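Local structure of tRNA uridine(34) acetyltransferase (Methanocaldococcus infernus, 6IA8) at residues V62-V67 / E136-G141; F112-Q117 / D153-R158. The protein catalyses formation of 5-carboxymethyluridine at the wobble position 34 of tRNAs from acetyl-CoA, with S-adenosyl-L-methionine and an iron-sulfur cluster. All coordinates share one frame; numbering follows the deposited sequence.

Interaction 1. Residues V62-V67 / E136-G141; sequences VAVVAV and ELIIMG
Val-65 and Leu-137 stand opposite one another on neighbouring parallel strands, a worked example of the beta-alpha-beta crossover: helix 114-127 connects the two strands at one edge of the radical SAM core's parallel sheet. Five backbone hydrogen bonds join them. Val-65 uses both its polar groups, its N donating to Glu-136 O at 2.8 Å (N-H...O 179°) and its O accepting from Ile-138 N at 2.9 Å. Val-67 repeats the pattern with Ile-138 O and Met-140 N, while Ala-63 O receives Glu-136 N.

The apolar contacts fall on two faces. On the one lined by helices 114-127 and 149-164, chi1 of -60° sets Val-67 CG1 anti to the carbonyl carbon, leaving CG2 between it and the backbone N, where CG2 meets Ile-139 CD1 at 3.8 Å; Leu-137 CD1 lies 4.1 Å from Val-65 CG1. On the other face, Val-64 CG1 presses on Ile-138 CD1 at 3.5 Å, a tight fit. Glu-136 runs extended alongside Val-64, its carboxylate held by a salt bridge to Arg-212.

Near the end of the ladder Met-140 reaches back, its SD 3.8 Å from Ala-66 CB. An alanine here would probably keep the backbone bond but leave Ala-66 CB without its thioether neighbour, opening a gap beside it. The bend at chi3 (-60°) turns the methyl back toward strand 63-68, with CE 3.8 Å from Val-67 O.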
ATOM      1  N   VAL A  62      -9.062  -2.907  10.547  1.00 56.53           N
ATOM      2  CA  VAL A  62      -8.925  -3.676   9.311  1.00 60.40           C
ATOM      3  C   VAL A  62      -7.955  -4.822   9.576  1.00 52.43           C
ATOM      4  O   VAL A  62      -6.819  -4.595  10.010  1.00 49.50           O
ATOM      5  CB  VAL A  62      -8.435  -2.801   8.145  1.00 54.79           C
ATOM      6  CG1 VAL A  62      -8.249  -3.643   6.897  1.00 55.95           C
ATOM      7  CG2 VAL A  62      -9.410  -1.660   7.884  1.00 54.37           C
ATOM      8  N   ALA A  63      -8.402  -6.049   9.318  1.00 43.21           N
ATOM      9  CA  ALA A  63      -7.580  -7.230   9.504  1.00 42.81           C
ATOM     10  C   ALA A  63      -6.767  -7.482   8.245  1.00 37.50           C
ATOM     11  O   ALA A  63      -7.317  -7.554   7.142  1.00 40.79           O
ATOM     12  CB  ALA A  63      -8.448  -8.444   9.810  1.00 43.15           C
ATOM     13  N   VAL A  64      -5.465  -7.649   8.407  1.00 40.78           N
ATOM     14  CA  VAL A  64      -4.587  -7.949   7.280  1.00 36.80           C
ATOM     15  C   VAL A  64      -4.453  -9.460   7.172  1.00 35.45           C
ATOM     16  O   VAL A  64      -4.033 -10.122   8.125  1.00 37.85           O
ATOM     17  CB  VAL A  64      -3.209  -7.293   7.447  1.00 48.38           C
ATOM     18  CG1 VAL A  64      -2.312  -7.729   6.308  1.00 39.62           C
ATOM     19  CG2 VAL A  64      -3.338  -5.762   7.474  1.00 45.49           C
ATOM     20  N   VAL A  65      -4.826 -10.005   6.025  1.00 31.83           N
ATOM     21  CA  VAL A  65      -4.787 -11.440   5.773  1.00 33.20           C
ATOM     22  C   VAL A  65      -3.818 -11.625   4.615  1.00 37.52           C
ATOM     23  O   VAL A  65      -4.167 -11.378   3.457  1.00 34.20           O
ATOM     24  CB  VAL A  65      -6.173 -12.002   5.436  1.00 33.87           C
ATOM     25  CG1 VAL A  65      -6.107 -13.446   4.983  1.00 36.18           C
ATOM     26  CG2 VAL A  65      -7.149 -11.854   6.628  1.00 35.73           C
ATOM     27  N   ALA A  66      -2.606 -12.065   4.923  1.00 37.02           N
ATOM     28  CA  ALA A  66      -1.562 -12.278   3.933  1.00 39.08           C
ATOM     29  C   ALA A  66      -1.464 -13.764   3.624  1.00 37.32           C
ATOM     30  O   ALA A  66      -1.292 -14.572   4.535  1.00 35.71           O
ATOM     31  CB  ALA A  66      -0.221 -11.771   4.458  1.00 43.52           C
ATOM     32  N   VAL A  67      -1.549 -14.119   2.344  1.00 35.05           N
ATOM     33  CA  VAL A  67      -1.544 -15.515   1.919  1.00 36.89           C
ATOM     34  C   VAL A  67      -0.511 -15.725   0.820  1.00 40.51           C
ATOM     35  O   VAL A  67      -0.146 -14.800   0.094  1.00 38.77           O
ATOM     36  CB  VAL A  67      -2.928 -15.973   1.418  1.00 33.34           C
ATOM     37  CG1 VAL A  67      -3.978 -15.822   2.531  1.00 37.35           C
ATOM     38  CG2 VAL A  67      -3.329 -15.200   0.214  1.00 36.97           C
ATOM     39  N   GLU A 136      -8.104  -6.742   4.557  1.00 34.30           N
ATOM     40  CA  GLU A 136      -7.165  -6.437   3.486  1.00 35.97           C
ATOM     41  C   GLU A 136      -6.469  -7.747   3.139  1.00 30.33           C
ATOM     42  O   GLU A 136      -5.756  -8.308   3.975  1.00 35.57           O
ATOM     43  CB  GLU A 136      -6.136  -5.389   3.912  1.00 57.60           C
ATOM     44  CG  GLU A 136      -4.988  -5.242   2.900  1.00 41.78           C
ATOM     45  CD  GLU A 136      -3.856  -4.307   3.375  1.00 49.78           C
ATOM     46  OE1 GLU A 136      -3.801  -3.977   4.568  1.00 59.66           O
ATOM     47  OE2 GLU A 136      -3.028  -3.913   2.539  1.00 77.96           O
ATOM     48  N   LEU A 137      -6.680  -8.223   1.918  1.00 29.85           N
ATOM     49  CA  LEU A 137      -6.100  -9.462   1.429  1.00 31.68           C
ATOM     50  C   LEU A 137      -4.834  -9.124   0.664  1.00 32.31           C
ATOM     51  O   LEU A 137      -4.851  -8.258  -0.220  1.00 33.28           O
ATOM     52  CB  LEU A 137      -7.081 -10.180   0.521  1.00 28.87           C
ATOM     53  CG  LEU A 137      -6.623 -11.517  -0.048  1.00 29.17           C
ATOM     54  CD1 LEU A 137      -6.386 -12.516   1.049  1.00 35.79           C
ATOM     55  CD2 LEU A 137      -7.699 -11.979  -1.040  1.00 36.05           C
ATOM     56  N   ILE A 138      -3.735  -9.759   1.047  1.00 31.51           N
ATOM     57  CA  ILE A 138      -2.431  -9.504   0.445  1.00 28.67           C
ATOM     58  C   ILE A 138      -1.956 -10.799  -0.184  1.00 31.01           C
ATOM     59  O   ILE A 138      -1.788 -11.802   0.522  1.00 34.27           O
ATOM     60  CB  ILE A 138      -1.395  -9.015   1.466  1.00 34.77           C
ATOM     61  CG1 ILE A 138      -1.882  -7.756   2.184  1.00 37.02           C
ATOM     62  CG2 ILE A 138      -0.066  -8.693   0.750  1.00 35.78           C
ATOM     63  CD1 ILE A 138      -0.876  -7.195   3.168  1.00 37.04           C
ATOM     64  N   ILE A 139      -1.693 -10.767  -1.488  1.00 32.15           N
ATOM     65  CA  ILE A 139      -1.225 -11.929  -2.239  1.00 37.82           C
ATOM     66  C   ILE A 139       0.291 -11.842  -2.335  1.00 33.73           C
ATOM     67  O   ILE A 139       0.835 -10.976  -3.025  1.00 37.23           O
ATOM     68  CB  ILE A 139      -1.856 -12.002  -3.634  1.00 45.64           C
ATOM     69  CG1 ILE A 139      -3.386 -11.867  -3.548  1.00 39.76           C
ATOM     70  CG2 ILE A 139      -1.441 -13.309  -4.335  1.00 41.19           C
ATOM     71  CD1 ILE A 139      -4.082 -12.904  -2.700  1.00 37.70           C
ATOM     72  N   MET A 140       0.976 -12.732  -1.640  1.00 37.58           N
ATOM     73  CA  MET A 140       2.427 -12.696  -1.562  1.00 44.46           C
ATOM     74  C   MET A 140       3.047 -13.695  -2.531  1.00 53.74           C
ATOM     75  O   MET A 140       2.467 -14.745  -2.823  1.00 55.18           O
ATOM     76  CB  MET A 140       2.887 -13.007  -0.142  1.00 50.68           C
ATOM     77  CG  MET A 140       2.374 -12.041   0.891  1.00 48.64           C
ATOM     78  SD  MET A 140       3.017 -12.381   2.528  1.00 56.77           S
ATOM     79  CE  MET A 140       2.427 -14.045   2.795  1.00 59.98           C
ATOM     80  N   GLY A 141       4.253 -13.364  -3.010  1.00 67.67           N
ATOM     81  CA  GLY A 141       4.984 -14.231  -3.916  1.00 73.50           C
ATOM     82  C   GLY A 141       5.710 -13.477  -5.013  1.00 88.42           C
ATOM     83  O   GLY A 141       6.808 -13.864  -5.420  1.00 92.26           O
TER

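Interaction 2. Residues F112-Q117 / D153-R158; sequences FDPYLQ and DWFIKR. With SO4 (sulfate ion), chain F.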
ATOM      1  N   PHE A 112      -0.353 -24.332   0.738  1.00 41.73           N
ATOM      2  CA  PHE A 112      -0.655 -23.159  -0.081  1.00 44.15           C
ATOM      3  C   PHE A 112      -2.108 -23.101  -0.546  1.00 43.53           C
ATOM      4  O   PHE A 112      -2.422 -22.434  -1.551  1.00 47.25           O
ATOM      5  CB  PHE A 112       0.271 -23.099  -1.291  1.00 45.13           C
ATOM      6  CG  PHE A 112       1.733 -23.116  -0.940  1.00 51.68           C
ATOM      7  CD1 PHE A 112       2.433 -24.309  -0.945  1.00 54.12           C
ATOM      8  CD2 PHE A 112       2.403 -21.949  -0.598  1.00 66.20           C
ATOM      9  CE1 PHE A 112       3.780 -24.341  -0.625  1.00 61.62           C
ATOM     10  CE2 PHE A 112       3.751 -21.976  -0.280  1.00 64.64           C
ATOM     11  CZ  PHE A 112       4.432 -23.168  -0.287  1.00 64.24           C
ATOM     12  N   ASP A 113      -2.995 -23.780   0.159  1.00 50.46           N
ATOM     13  CA  ASP A 113      -4.413 -23.742  -0.169  1.00 39.15           C
ATOM     14  C   ASP A 113      -4.933 -22.337   0.120  1.00 41.84           C
ATOM     15  O   ASP A 113      -4.806 -21.862   1.257  1.00 42.23           O
ATOM     16  CB  ASP A 113      -5.162 -24.788   0.635  1.00 46.36           C
ATOM     17  CG  ASP A 113      -6.635 -24.894   0.244  1.00 54.01           C
ATOM     18  OD1 ASP A 113      -7.333 -23.867   0.181  1.00 45.11           O
ATOM     19  OD2 ASP A 113      -7.095 -26.038   0.017  1.00 52.87           O
ATOM     20  N   PRO A 114      -5.526 -21.644  -0.855  1.00 35.30           N
ATOM     21  CA  PRO A 114      -5.988 -20.270  -0.575  1.00 38.42           C
ATOM     22  C   PRO A 114      -7.081 -20.204   0.474  1.00 36.46           C
ATOM     23  O   PRO A 114      -7.078 -19.301   1.325  1.00 36.29           O
ATOM     24  CB  PRO A 114      -6.486 -19.764  -1.945  1.00 42.09           C
ATOM     25  CG  PRO A 114      -6.815 -21.016  -2.717  1.00 36.49           C
ATOM     26  CD  PRO A 114      -5.788 -22.052  -2.248  1.00 41.14           C
ATOM     27  N   TYR A 115      -8.032 -21.133   0.433  1.00 35.44           N
ATOM     28  CA  TYR A 115      -9.129 -21.101   1.392  1.00 46.62           C
ATOM     29  C   TYR A 115      -8.616 -21.354   2.803  1.00 35.95           C
ATOM     30  O   TYR A 115      -8.962 -20.620   3.736  1.00 36.08           O
ATOM     31  CB  TYR A 115     -10.204 -22.128   1.015  1.00 44.66           C
ATOM     32  CG  TYR A 115     -11.444 -22.077   1.896  1.00 35.45           C
ATOM     33  CD1 TYR A 115     -11.393 -22.491   3.226  1.00 37.14           C
ATOM     34  CD2 TYR A 115     -12.651 -21.623   1.405  1.00 43.73           C
ATOM     35  CE1 TYR A 115     -12.518 -22.467   4.039  1.00 46.95           C
ATOM     36  CE2 TYR A 115     -13.784 -21.587   2.211  1.00 35.88           C
ATOM     37  CZ  TYR A 115     -13.711 -22.000   3.526  1.00 48.48           C
ATOM     38  OH  TYR A 115     -14.840 -21.986   4.331  1.00 41.88           O
ATOM     39  N   LEU A 116      -7.802 -22.402   2.979  1.00 35.71           N
ATOM     40  CA  LEU A 116      -7.333 -22.755   4.313  1.00 39.34           C
ATOM     41  C   LEU A 116      -6.476 -21.643   4.900  1.00 43.47           C
ATOM     42  O   LEU A 116      -6.559 -21.360   6.097  1.00 40.11           O
ATOM     43  CB  LEU A 116      -6.554 -24.064   4.265  1.00 40.63           C
ATOM     44  CG  LEU A 116      -7.309 -25.267   3.696  1.00 59.41           C
ATOM     45  CD1 LEU A 116      -6.409 -26.504   3.712  1.00 57.75           C
ATOM     46  CD2 LEU A 116      -8.592 -25.528   4.480  1.00 39.41           C
ATOM     47  N   GLN A 117      -5.639 -21.005   4.080  1.00 40.46           N
ATOM     48  CA  GLN A 117      -4.818 -19.906   4.583  1.00 35.64           C
ATOM     49  C   GLN A 117      -5.690 -18.739   5.041  1.00 39.10           C
ATOM     50  O   GLN A 117      -5.495 -18.174   6.124  1.00 36.18           O
ATOM     51  CB  GLN A 117      -3.850 -19.445   3.496  1.00 37.92           C
ATOM     52  CG  GLN A 117      -2.671 -20.384   3.240  1.00 40.39           C
ATOM     53  CD  GLN A 117      -1.760 -19.848   2.177  1.00 43.45           C
ATOM     54  OE1 GLN A 117      -0.819 -19.100   2.467  1.00 41.94           O
ATOM     55  NE2 GLN A 117      -2.040 -20.203   0.932  1.00 41.96           N
ATOM     56  N   ASP A 153      -7.725 -16.609 -10.939  1.00 37.91           N
ATOM     57  CA  ASP A 153      -9.151 -16.476 -10.662  1.00 41.50           C
ATOM     58  C   ASP A 153      -9.559 -17.426  -9.549  1.00 46.08           C
ATOM     59  O   ASP A 153     -10.261 -17.040  -8.608  1.00 38.97           O
ATOM     60  CB  ASP A 153      -9.970 -16.743 -11.927  1.00 41.37           C
ATOM     61  CG  ASP A 153      -9.810 -15.661 -12.963  1.00 38.79           C
ATOM     62  OD1 ASP A 153      -9.134 -14.641 -12.674  1.00 39.71           O
ATOM     63  OD2 ASP A 153     -10.374 -15.827 -14.058  1.00 42.07           O
ATOM     64  N   TRP A 154      -9.097 -18.675  -9.629  1.00 39.52           N
ATOM     65  CA  TRP A 154      -9.449 -19.670  -8.622  1.00 35.97           C
ATOM     66  C   TRP A 154      -8.898 -19.279  -7.259  1.00 37.87           C
ATOM     67  O   TRP A 154      -9.607 -19.352  -6.252  1.00 36.46           O
ATOM     68  CB  TRP A 154      -8.931 -21.048  -9.062  1.00 39.38           C
ATOM     69  CG  TRP A 154      -9.009 -22.104  -7.999  1.00 45.65           C
ATOM     70  CD1 TRP A 154     -10.090 -22.884  -7.691  1.00 43.11           C
ATOM     71  CD2 TRP A 154      -7.955 -22.495  -7.103  1.00 46.95           C
ATOM     72  NE1 TRP A 154      -9.771 -23.740  -6.648  1.00 51.84           N
ATOM     73  CE2 TRP A 154      -8.468 -23.523  -6.277  1.00 50.51           C
ATOM     74  CE3 TRP A 154      -6.624 -22.082  -6.930  1.00 50.18           C
ATOM     75  CZ2 TRP A 154      -7.706 -24.131  -5.285  1.00 55.28           C
ATOM     76  CZ3 TRP A 154      -5.866 -22.692  -5.953  1.00 48.10           C
ATOM     77  CH2 TRP A 154      -6.416 -23.702  -5.131  1.00 44.86           C
ATOM     78  N   PHE A 155      -7.645 -18.820  -7.213  1.00 34.87           N
ATOM     79  CA  PHE A 155      -7.022 -18.513  -5.927  1.00 34.55           C
ATOM     80  C   PHE A 155      -7.771 -17.397  -5.211  1.00 35.67           C
ATOM     81  O   PHE A 155      -8.064 -17.484  -4.007  1.00 35.02           O
ATOM     82  CB  PHE A 155      -5.563 -18.125  -6.144  1.00 37.17           C
ATOM     83  CG  PHE A 155      -4.762 -18.068  -4.884  1.00 38.51           C
ATOM     84  CD1 PHE A 155      -4.778 -16.940  -4.094  1.00 40.73           C
ATOM     85  CD2 PHE A 155      -3.998 -19.152  -4.487  1.00 37.99           C
ATOM     86  CE1 PHE A 155      -4.029 -16.887  -2.930  1.00 36.04           C
ATOM     87  CE2 PHE A 155      -3.250 -19.113  -3.330  1.00 43.12           C
ATOM     88  CZ  PHE A 155      -3.251 -17.995  -2.544  1.00 36.15           C
ATOM     89  N   ILE A 156      -8.090 -16.333  -5.943  1.00 30.83           N
ATOM     90  CA  ILE A 156      -8.810 -15.223  -5.331  1.00 28.79           C
ATOM     91  C   ILE A 156     -10.226 -15.646  -4.964  1.00 28.71           C
ATOM     92  O   ILE A 156     -10.747 -15.270  -3.904  1.00 32.80           O
ATOM     93  CB  ILE A 156      -8.819 -13.996  -6.255  1.00 33.43           C
ATOM     94  CG1 ILE A 156      -7.385 -13.478  -6.470  1.00 34.10           C
ATOM     95  CG2 ILE A 156      -9.727 -12.923  -5.653  1.00 31.23           C
ATOM     96  CD1 ILE A 156      -6.632 -13.114  -5.239  1.00 32.48           C
ATOM     97  N   LYS A 157     -10.870 -16.424  -5.837  1.00 35.77           N
ATOM     98  CA  LYS A 157     -12.205 -16.939  -5.551  1.00 38.73           C
ATOM     99  C   LYS A 157     -12.230 -17.655  -4.210  1.00 38.10           C
ATOM    100  O   LYS A 157     -13.130 -17.443  -3.389  1.00 34.31           O
ATOM    101  CB  LYS A 157     -12.646 -17.888  -6.665  1.00 42.18           C
ATOM    102  CG  LYS A 157     -13.963 -18.561  -6.401  1.00 40.13           C
ATOM    103  CD  LYS A 157     -14.296 -19.595  -7.527  1.00 43.54           C
ATOM    104  CE  LYS A 157     -15.426 -20.480  -7.128  1.00 50.66           C
ATOM    105  NZ  LYS A 157     -15.115 -21.326  -5.944  1.00 50.60           N
ATOM    106  N   ARG A 158     -11.243 -18.521  -3.978  1.00 31.55           N
ATOM    107  CA  ARG A 158     -11.244 -19.340  -2.773  1.00 33.31           C
ATOM    108  C   ARG A 158     -10.943 -18.517  -1.528  1.00 34.88           C
ATOM    109  O   ARG A 158     -11.419 -18.849  -0.430  1.00 35.91           O
ATOM    110  CB  ARG A 158     -10.229 -20.482  -2.923  1.00 34.25           C
ATOM    111  CG  ARG A 158     -10.600 -21.524  -3.965  1.00 36.60           C
ATOM    112  CD  ARG A 158     -11.916 -22.230  -3.585  1.00 38.95           C
ATOM    113  NE  ARG A 158     -11.731 -23.099  -2.417  1.00 40.78           N
ATOM    114  CZ  ARG A 158     -12.705 -23.522  -1.623  1.00 53.85           C
ATOM    115  NH1 ARG A 158     -13.946 -23.131  -1.837  1.00 44.59           N
ATOM    116  NH2 ARG A 158     -12.423 -24.320  -0.608  1.00 42.80           N
TER
HETATM  117  S   SO4 F 605     -13.602 -25.106  -6.027  1.00 88.74           S
HETATM  118  O1  SO4 F 605     -13.828 -24.052  -7.017  1.00 69.52           O
HETATM  119  O2  SO4 F 605     -14.042 -24.638  -4.715  1.00 92.25           O
HETATM  120  O3  SO4 F 605     -14.361 -26.293  -6.405  1.00127.39           O
HETATM  121  O4  SO4 F 605     -12.179 -25.454  -5.954  1.00 69.54           O
HETATM  122  O   HOH W   1      -9.084 -24.177  -1.830  1.00 44.91           O
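Pro-114 meets two aromatic rings. Its CB sits over the centre of one face of Phe-155, 3.5 Å from the ring centroid and 9° off the normal, while its CG makes a CH-pi contact over a face of the Trp-154 six-membered ring, at 4.0 Å. That indole face also takes Arg-158 CG, toward the rim. At the indole edge, NE1 donates to sulfate O4, in the ring plane, at 3.0 Å. One face of the Arg-158 guanidinium receives Tyr-115 CD2, 3.4 Å from NH2 and offset toward the rim, the planes 20° apart; sulfate O2 lies over the opposite face.

At the guanidinium edge, in plane, a water accepts from Arg-158 NE, positioned by bends at chi2 and chi3, at 2.9 Å and donates to Asp-113 OD1 at 2.7 Å. That oxygen caps helix 114-127: Asp-113 is the N-cap, and Leu-116 N approaches OD1 from above the carboxylate plane, with a weak bond from Tyr-115 N. Arg-158 CB lies 3.5 Å from Pro-114 CG, and its NH1 forms a salt bridge with Asp-161.

The two helix segments of the radical SAM domain meet through Pro-114, packed against Phe-155, Trp-154 and Arg-158. Lys-157 NZ donates to sulfate O1; that bond, the indole N-H and the charge of Arg-158 probably hold this ion, itself probably from the crystallisation liquor, while the water bridges opposite charges that do not touch.

Both contacts belong to the same run of strand 63-68, helix 114-127, strand 134-140 and helix 149-164: interaction 1 joins the strands, interaction 2 the helices packed on one face. Each is partly buried, but the centre of interaction 1 lies about 11 Å, and that of interaction 2 about 21 Å, from the centre of the chain. Backbone hydrogen bonds dominate the first; the second combines CH-pi contacts, a capping carboxylate and a bridging water, with a sulfate bound at its margin. They share an apolar layer, where Val-67 CG2 is 3.6 Å from Phe-155 CE1 and Ile-139 CD1 is 3.6 Å from Ile-156 CD1. Gln-117 adds a polar tie, its OE1 accepting from Met-68 N.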